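Local atomic coordinates of ribokinase RBSK (PDB entry 3GO6), a protein that probably phosphorylates D-ribose at O-5 with ATP and a divalent metal ion, probably magnesium, giving D-ribose 5-phosphate. Residues S139-C144 and A162-S167; T157-A162 and A190-V195. One frame throughout, in Å; residues are numbered along the deposited sequence.

Contact 1: S139-C144 and A162-S167; sequences SAVANC and ARAAQS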
ATOM      1  N   SER A 139     -11.788   5.602 -31.698  1.00 47.20           N
ATOM      2  CA  SER A 139     -12.835   6.602 -31.486  1.00 47.47           C
ATOM      3  C   SER A 139     -12.876   7.094 -30.034  1.00 47.03           C
ATOM      4  O   SER A 139     -13.924   7.544 -29.551  1.00 46.82           O
ATOM      5  CB  SER A 139     -14.202   6.045 -31.920  1.00 47.99           C
ATOM      6  OG  SER A 139     -14.599   4.964 -31.084  1.00 49.36           O
ATOM      7  N   ALA A 140     -11.728   7.007 -29.354  1.00 46.47           N
ATOM      8  CA  ALA A 140     -11.566   7.503 -27.984  1.00 45.90           C
ATOM      9  C   ALA A 140     -12.120   8.912 -27.809  1.00 45.49           C
ATOM     10  O   ALA A 140     -12.833   9.174 -26.841  1.00 45.79           O
ATOM     11  CB  ALA A 140     -10.089   7.457 -27.554  1.00 46.10           C
ATOM     12  N   VAL A 141     -11.809   9.809 -28.743  1.00 44.47           N
ATOM     13  CA  VAL A 141     -12.230  11.214 -28.630  1.00 43.94           C
ATOM     14  C   VAL A 141     -13.344  11.620 -29.605  1.00 43.52           C
ATOM     15  O   VAL A 141     -13.532  12.808 -29.888  1.00 43.51           O
ATOM     16  CB  VAL A 141     -11.025  12.175 -28.743  1.00 44.01           C
ATOM     17  CG1 VAL A 141     -10.013  11.890 -27.629  1.00 44.29           C
ATOM     18  CG2 VAL A 141     -10.357  12.044 -30.104  1.00 44.41           C
ATOM     19  N   ALA A 142     -14.093  10.634 -30.107  1.00 42.93           N
ATOM     20  CA  ALA A 142     -15.245  10.915 -30.971  1.00 41.79           C
ATOM     21  C   ALA A 142     -16.227  11.830 -30.253  1.00 40.67           C
ATOM     22  O   ALA A 142     -16.490  11.662 -29.053  1.00 40.77           O
ATOM     23  CB  ALA A 142     -15.935   9.616 -31.396  1.00 42.07           C
ATOM     24  N   ASN A 143     -16.746  12.809 -30.986  1.00 39.06           N
ATOM     25  CA  ASN A 143     -17.819  13.677 -30.502  1.00 37.80           C
ATOM     26  C   ASN A 143     -17.574  14.241 -29.098  1.00 35.93           C
ATOM     27  O   ASN A 143     -18.374  14.015 -28.176  1.00 35.57           O
ATOM     28  CB  ASN A 143     -19.170  12.946 -30.547  1.00 38.46           C
ATOM     29  CG  ASN A 143     -19.431  12.274 -31.889  1.00 40.77           C
ATOM     30  OD1 ASN A 143     -19.646  11.057 -31.957  1.00 42.91           O
ATOM     31  ND2 ASN A 143     -19.391  13.060 -32.965  1.00 42.53           N
ATOM     32  N   CYS A 144     -16.452  14.933 -28.913  1.00 33.35           N
ATOM     33  CA  CYS A 144     -16.266  15.635 -27.644  1.00 30.74           C
ATOM     34  C   CYS A 144     -16.022  17.116 -27.846  1.00 28.68           C
ATOM     35  O   CYS A 144     -15.613  17.557 -28.924  1.00 28.53           O
ATOM     36  CB  CYS A 144     -15.196  14.986 -26.750  1.00 30.90           C
ATOM     37  SG  CYS A 144     -13.471  15.343 -27.154  1.00 32.38           S
ATOM     38  N   ALA A 162      -4.781  13.840 -28.299  1.00 21.44           N
ATOM     39  CA  ALA A 162      -4.750  15.300 -28.489  1.00 22.38           C
ATOM     40  C   ALA A 162      -4.847  15.690 -29.965  1.00 22.99           C
ATOM     41  O   ALA A 162      -5.595  16.604 -30.323  1.00 23.05           O
ATOM     42  CB  ALA A 162      -3.508  15.898 -27.855  1.00 21.65           C
ATOM     43  N   ARG A 163      -4.097  14.990 -30.816  1.00 24.70           N
ATOM     44  CA  ARG A 163      -4.109  15.275 -32.264  1.00 25.93           C
ATOM     45  C   ARG A 163      -5.470  14.992 -32.894  1.00 26.82           C
ATOM     46  O   ARG A 163      -5.950  15.786 -33.716  1.00 27.15           O
ATOM     47  CB  ARG A 163      -3.008  14.508 -32.991  1.00 26.34           C
ATOM     48  CG  ARG A 163      -1.635  15.109 -32.784  1.00 26.09           C
ATOM     49  CD  ARG A 163      -0.534  14.146 -33.185  1.00 30.07           C
ATOM     50  NE  ARG A 163       0.750  14.836 -33.172  1.00 30.95           N
ATOM     51  CZ  ARG A 163       1.935  14.240 -33.230  1.00 33.58           C
ATOM     52  NH1 ARG A 163       2.027  12.916 -33.301  1.00 33.59           N
ATOM     53  NH2 ARG A 163       3.037  14.981 -33.203  1.00 33.64           N
ATOM     54  N   ALA A 164      -6.094  13.878 -32.501  1.00 27.66           N
ATOM     55  CA  ALA A 164      -7.469  13.565 -32.931  1.00 28.75           C
ATOM     56  C   ALA A 164      -8.466  14.624 -32.454  1.00 29.53           C
ATOM     57  O   ALA A 164      -9.234  15.168 -33.250  1.00 29.45           O
ATOM     58  CB  ALA A 164      -7.874  12.196 -32.442  1.00 28.91           C
ATOM     59  N   ALA A 165      -8.436  14.937 -31.158  1.00 30.24           N
ATOM     60  CA  ALA A 165      -9.304  15.969 -30.606  1.00 31.28           C
ATOM     61  C   ALA A 165      -9.136  17.300 -31.335  1.00 32.26           C
ATOM     62  O   ALA A 165     -10.123  17.958 -31.662  1.00 32.43           O
ATOM     63  CB  ALA A 165      -9.049  16.156 -29.096  1.00 31.17           C
ATOM     64  N   GLN A 166      -7.894  17.698 -31.589  1.00 33.59           N
ATOM     65  CA  GLN A 166      -7.655  18.998 -32.210  1.00 35.46           C
ATOM     66  C   GLN A 166      -8.170  19.082 -33.650  1.00 35.87           C
ATOM     67  O   GLN A 166      -8.683  20.125 -34.069  1.00 35.86           O
ATOM     68  CB  GLN A 166      -6.183  19.385 -32.158  1.00 35.85           C
ATOM     69  CG  GLN A 166      -6.006  20.888 -32.132  1.00 38.07           C
ATOM     70  CD  GLN A 166      -4.674  21.295 -31.572  1.00 39.85           C
ATOM     71  OE1 GLN A 166      -3.636  20.904 -32.100  1.00 41.18           O
ATOM     72  NE2 GLN A 166      -4.690  22.095 -30.495  1.00 39.95           N
ATOM     73  N   SER A 167      -8.041  17.984 -34.394  1.00 36.25           N
ATOM     74  CA  SER A 167      -8.595  17.911 -35.745  1.00 36.91           C
ATOM     75  C   SER A 167     -10.091  18.169 -35.746  1.00 36.95           C
ATOM     76  O   SER A 167     -10.607  18.799 -36.668  1.00 37.58           O
ATOM     77  CB  SER A 167      -8.298  16.558 -36.386  1.00 36.82           C
ATOM     78  OG  SER A 167      -6.917  16.459 -36.681  1.00 38.44           O
TER

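Contact 2: T157-A162 and A190-V195; sequences TALAAA and AAIADV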
ATOM      1  N   THR A 157       0.257   8.044 -26.203  1.00 20.55           N
ATOM      2  CA  THR A 157      -1.197   7.848 -26.235  1.00 20.11           C
ATOM      3  C   THR A 157      -1.986   9.136 -25.948  1.00 19.52           C
ATOM      4  O   THR A 157      -2.964   9.435 -26.641  1.00 20.43           O
ATOM      5  CB  THR A 157      -1.624   6.735 -25.257  1.00 20.19           C
ATOM      6  OG1 THR A 157      -1.012   5.504 -25.667  1.00 22.03           O
ATOM      7  CG2 THR A 157      -3.152   6.577 -25.233  1.00 20.07           C
ATOM      8  N   ALA A 158      -1.590   9.882 -24.920  1.00 19.08           N
ATOM      9  CA  ALA A 158      -2.107  11.235 -24.697  1.00 18.90           C
ATOM     10  C   ALA A 158      -1.994  12.109 -25.962  1.00 19.08           C
ATOM     11  O   ALA A 158      -2.952  12.780 -26.353  1.00 17.83           O
ATOM     12  CB  ALA A 158      -1.355  11.897 -23.530  1.00 18.50           C
ATOM     13  N   LEU A 159      -0.808  12.082 -26.583  1.00 20.33           N
ATOM     14  CA  LEU A 159      -0.516  12.847 -27.806  1.00 21.11           C
ATOM     15  C   LEU A 159      -1.429  12.469 -28.969  1.00 21.75           C
ATOM     16  O   LEU A 159      -1.978  13.346 -29.630  1.00 23.26           O
ATOM     17  CB  LEU A 159       0.958  12.672 -28.217  1.00 21.26           C
ATOM     18  CG  LEU A 159       1.436  13.382 -29.498  1.00 20.70           C
ATOM     19  CD1 LEU A 159       1.282  14.886 -29.362  1.00 20.41           C
ATOM     20  CD2 LEU A 159       2.891  13.025 -29.805  1.00 21.65           C
ATOM     21  N   ALA A 160      -1.600  11.173 -29.215  1.00 22.26           N
ATOM     22  CA  ALA A 160      -2.540  10.706 -30.236  1.00 22.42           C
ATOM     23  C   ALA A 160      -3.962  11.186 -29.984  1.00 22.61           C
ATOM     24  O   ALA A 160      -4.631  11.633 -30.907  1.00 22.48           O
ATOM     25  CB  ALA A 160      -2.507   9.202 -30.358  1.00 22.69           C
ATOM     26  N   ALA A 161      -4.432  11.106 -28.733  1.00 22.50           N
ATOM     27  CA  ALA A 161      -5.761  11.620 -28.397  1.00 21.76           C
ATOM     28  C   ALA A 161      -5.837  13.118 -28.670  1.00 21.16           C
ATOM     29  O   ALA A 161      -6.835  13.612 -29.213  1.00 21.20           O
ATOM     30  CB  ALA A 161      -6.096  11.335 -26.939  1.00 21.89           C
ATOM     31  N   ALA A 162      -4.781  13.840 -28.299  1.00 21.44           N
ATOM     32  CA  ALA A 162      -4.750  15.300 -28.489  1.00 22.38           C
ATOM     33  C   ALA A 162      -4.847  15.690 -29.965  1.00 22.99           C
ATOM     34  O   ALA A 162      -5.595  16.604 -30.323  1.00 23.05           O
ATOM     35  CB  ALA A 162      -3.508  15.898 -27.855  1.00 21.65           C
ATOM     36  N   ALA A 190       3.080  19.444 -25.788  1.00 21.06           N
ATOM     37  CA  ALA A 190       3.101  20.850 -25.347  1.00 21.95           C
ATOM     38  C   ALA A 190       2.847  21.825 -26.513  1.00 22.63           C
ATOM     39  O   ALA A 190       2.128  22.827 -26.361  1.00 23.60           O
ATOM     40  CB  ALA A 190       4.406  21.169 -24.636  1.00 21.21           C
ATOM     41  N   ALA A 191       3.397  21.489 -27.680  1.00 23.06           N
ATOM     42  CA  ALA A 191       3.264  22.297 -28.911  1.00 22.93           C
ATOM     43  C   ALA A 191       1.815  22.547 -29.293  1.00 22.74           C
ATOM     44  O   ALA A 191       1.495  23.586 -29.872  1.00 23.47           O
ATOM     45  CB  ALA A 191       4.018  21.617 -30.085  1.00 22.76           C
ATOM     46  N   ILE A 192       0.931  21.612 -28.949  1.00 22.47           N
ATOM     47  CA  ILE A 192      -0.473  21.695 -29.361  1.00 22.33           C
ATOM     48  C   ILE A 192      -1.524  21.846 -28.239  1.00 21.48           C
ATOM     49  O   ILE A 192      -2.696  22.084 -28.531  1.00 21.72           O
ATOM     50  CB  ILE A 192      -0.878  20.507 -30.306  1.00 22.62           C
ATOM     51  CG1 ILE A 192      -0.755  19.154 -29.593  1.00 22.62           C
ATOM     52  CG2 ILE A 192      -0.024  20.514 -31.588  1.00 23.34           C
ATOM     53  CD1 ILE A 192      -1.405  17.993 -30.355  1.00 23.24           C
ATOM     54  N   ALA A 193      -1.131  21.700 -26.974  1.00 20.34           N
ATOM     55  CA  ALA A 193      -2.107  21.818 -25.864  1.00 19.39           C
ATOM     56  C   ALA A 193      -2.737  23.208 -25.816  1.00 18.76           C
ATOM     57  O   ALA A 193      -2.025  24.208 -25.889  1.00 19.02           O
ATOM     58  CB  ALA A 193      -1.439  21.493 -24.504  1.00 18.62           C
ATOM     59  N   ASP A 194      -4.058  23.259 -25.677  1.00 17.80           N
ATOM     60  CA  ASP A 194      -4.794  24.492 -25.470  1.00 18.33           C
ATOM     61  C   ASP A 194      -4.663  24.961 -24.011  1.00 17.69           C
ATOM     62  O   ASP A 194      -4.427  26.148 -23.746  1.00 17.21           O
ATOM     63  CB  ASP A 194      -6.278  24.318 -25.841  1.00 18.68           C
ATOM     64  CG  ASP A 194      -6.494  24.050 -27.342  1.00 22.21           C
ATOM     65  OD1 ASP A 194      -5.870  24.753 -28.170  1.00 20.77           O
ATOM     66  OD2 ASP A 194      -7.281  23.123 -27.697  1.00 23.46           O
ATOM     67  N   VAL A 195      -4.839  24.021 -23.077  1.00 16.57           N
ATOM     68  CA  VAL A 195      -4.873  24.302 -21.636  1.00 15.08           C
ATOM     69  C   VAL A 195      -3.990  23.268 -20.971  1.00 15.27           C
ATOM     70  O   VAL A 195      -4.073  22.082 -21.314  1.00 14.86           O
ATOM     71  CB  VAL A 195      -6.322  24.137 -21.047  1.00 15.44           C
ATOM     72  CG1 VAL A 195      -6.393  24.526 -19.553  1.00 13.55           C
ATOM     73  CG2 VAL A 195      -7.325  24.926 -21.845  1.00 15.27           C
TER

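Contact 1: S139-C144 and A162-S167
Val141 meets Ala164 and Ala165 where the loop leading into strand 146-149 lies beside helix 155-167. The setting is the Rossmann-like alpha/beta/alpha body of a PfkB-family ribokinase. Here the helix packs on the main mixed sheet, and residues 139-144 lie against one side of that helix, near its C-terminal end.

The contact across the segments is apolar. One methyl of Val141, CG2, does the touching. With CG1 anti to the carbonyl carbon (chi1 -60°), CG2 is left between the backbone N and the carbonyl carbon, and it reaches the helix at neighbouring residues. Val141 CG2 comes to 3.4 Å from Ala164 CB, which is tight for two carbons. Val141 CG2 also lies 3.6 Å from Ala165 N and 4.4 Å from Ala165 CB. With alanines on this side of the helix, the backbones can come close: the CA atoms of Val141 and Ala165 are 5.9 Å apart. Val141 also packs on Cys23 and Val25 of strand 21-25 and on Leu147 of strand 146-149. Ala165 touches Leu147 too, so Val141, Ala165 and Leu147 meet in a buried apolar cluster between loop, helix and sheet. Ala164 lies at its margin.

The polar bonds stay within each segment or go elsewhere. A type I beta turn from Ser139 to Ala142 presents Val141 to the helix, and Ala142 N bonds Ser139 O at 3.1 Å. Arg101 hydrogen-bonds Ala140 O through NH1 and Ala142 O through NH2. In the helix, Arg163 O takes two donors from opposite faces of its carbonyl plane. Ser167 N lies 3.1 Å from Arg163 O. The other is Ser167 OG at 3.2 Å from Arg163 O, tilted 27° from that plane.

Contact 2: T157-A162 and A190-V195
Two successive helices of the Rossmann-like alpha/beta/alpha fold meet here, and their backbones stay well apart. Residues 157-162 are a run of helix 155-167. Residues 190-195 run from helix 183-192 into the start of strand 195-199. The nearest CA atoms, those of Ala162 and Ala193, are 7.5 Å apart, and side chains bridge the gap. Within residues 157-162 the helical bonds run from Ala161 N to Thr157 O and from Ala162 N to Ala158 O.

Ile192 carries the contact with the end of its longer branch. A chi1 of 63° places CG1 between the two main-chain bonds of its CA, and the chain then runs on extended (chi2 168°). This sends CD1 out to the first helix. Ile192 CD1 rests 3.9 Å from Ala162 CB and 4.2 Å from Ala162 C. The CB of Ala162 points toward the second helix, where it also meets Leu189, and it touches Val172 of strand 171-175. Leu159, one helical turn earlier, comes in by the end of its side chain, with its CD1 4.2 Å from Ile192 CD1.

Overall arrangement
From the N terminus, the chain reaches residues 139-144, enters strand 146-149 and returns along helix 155-167. Contact 1 closes this loop of 17 intervening residues. The chain continues through strand 171-175 and helix 183-192, and contact 2 closes a second loop, of 27. The loops cross: contact 2 starts inside the loop of contact 1 and ends beyond it. Both use helix 155-167, and their centres are about 10 Å apart. Ala162 belongs to both segments but makes its contact in contact 2. The helix is thus tied to the preceding loop and to the next helix. Gln166 NE2 joins the two contacts, with a probable hydrogen bond to Ile192 O of 2.8 Å. Both lie away from the ribose and magnesium sites.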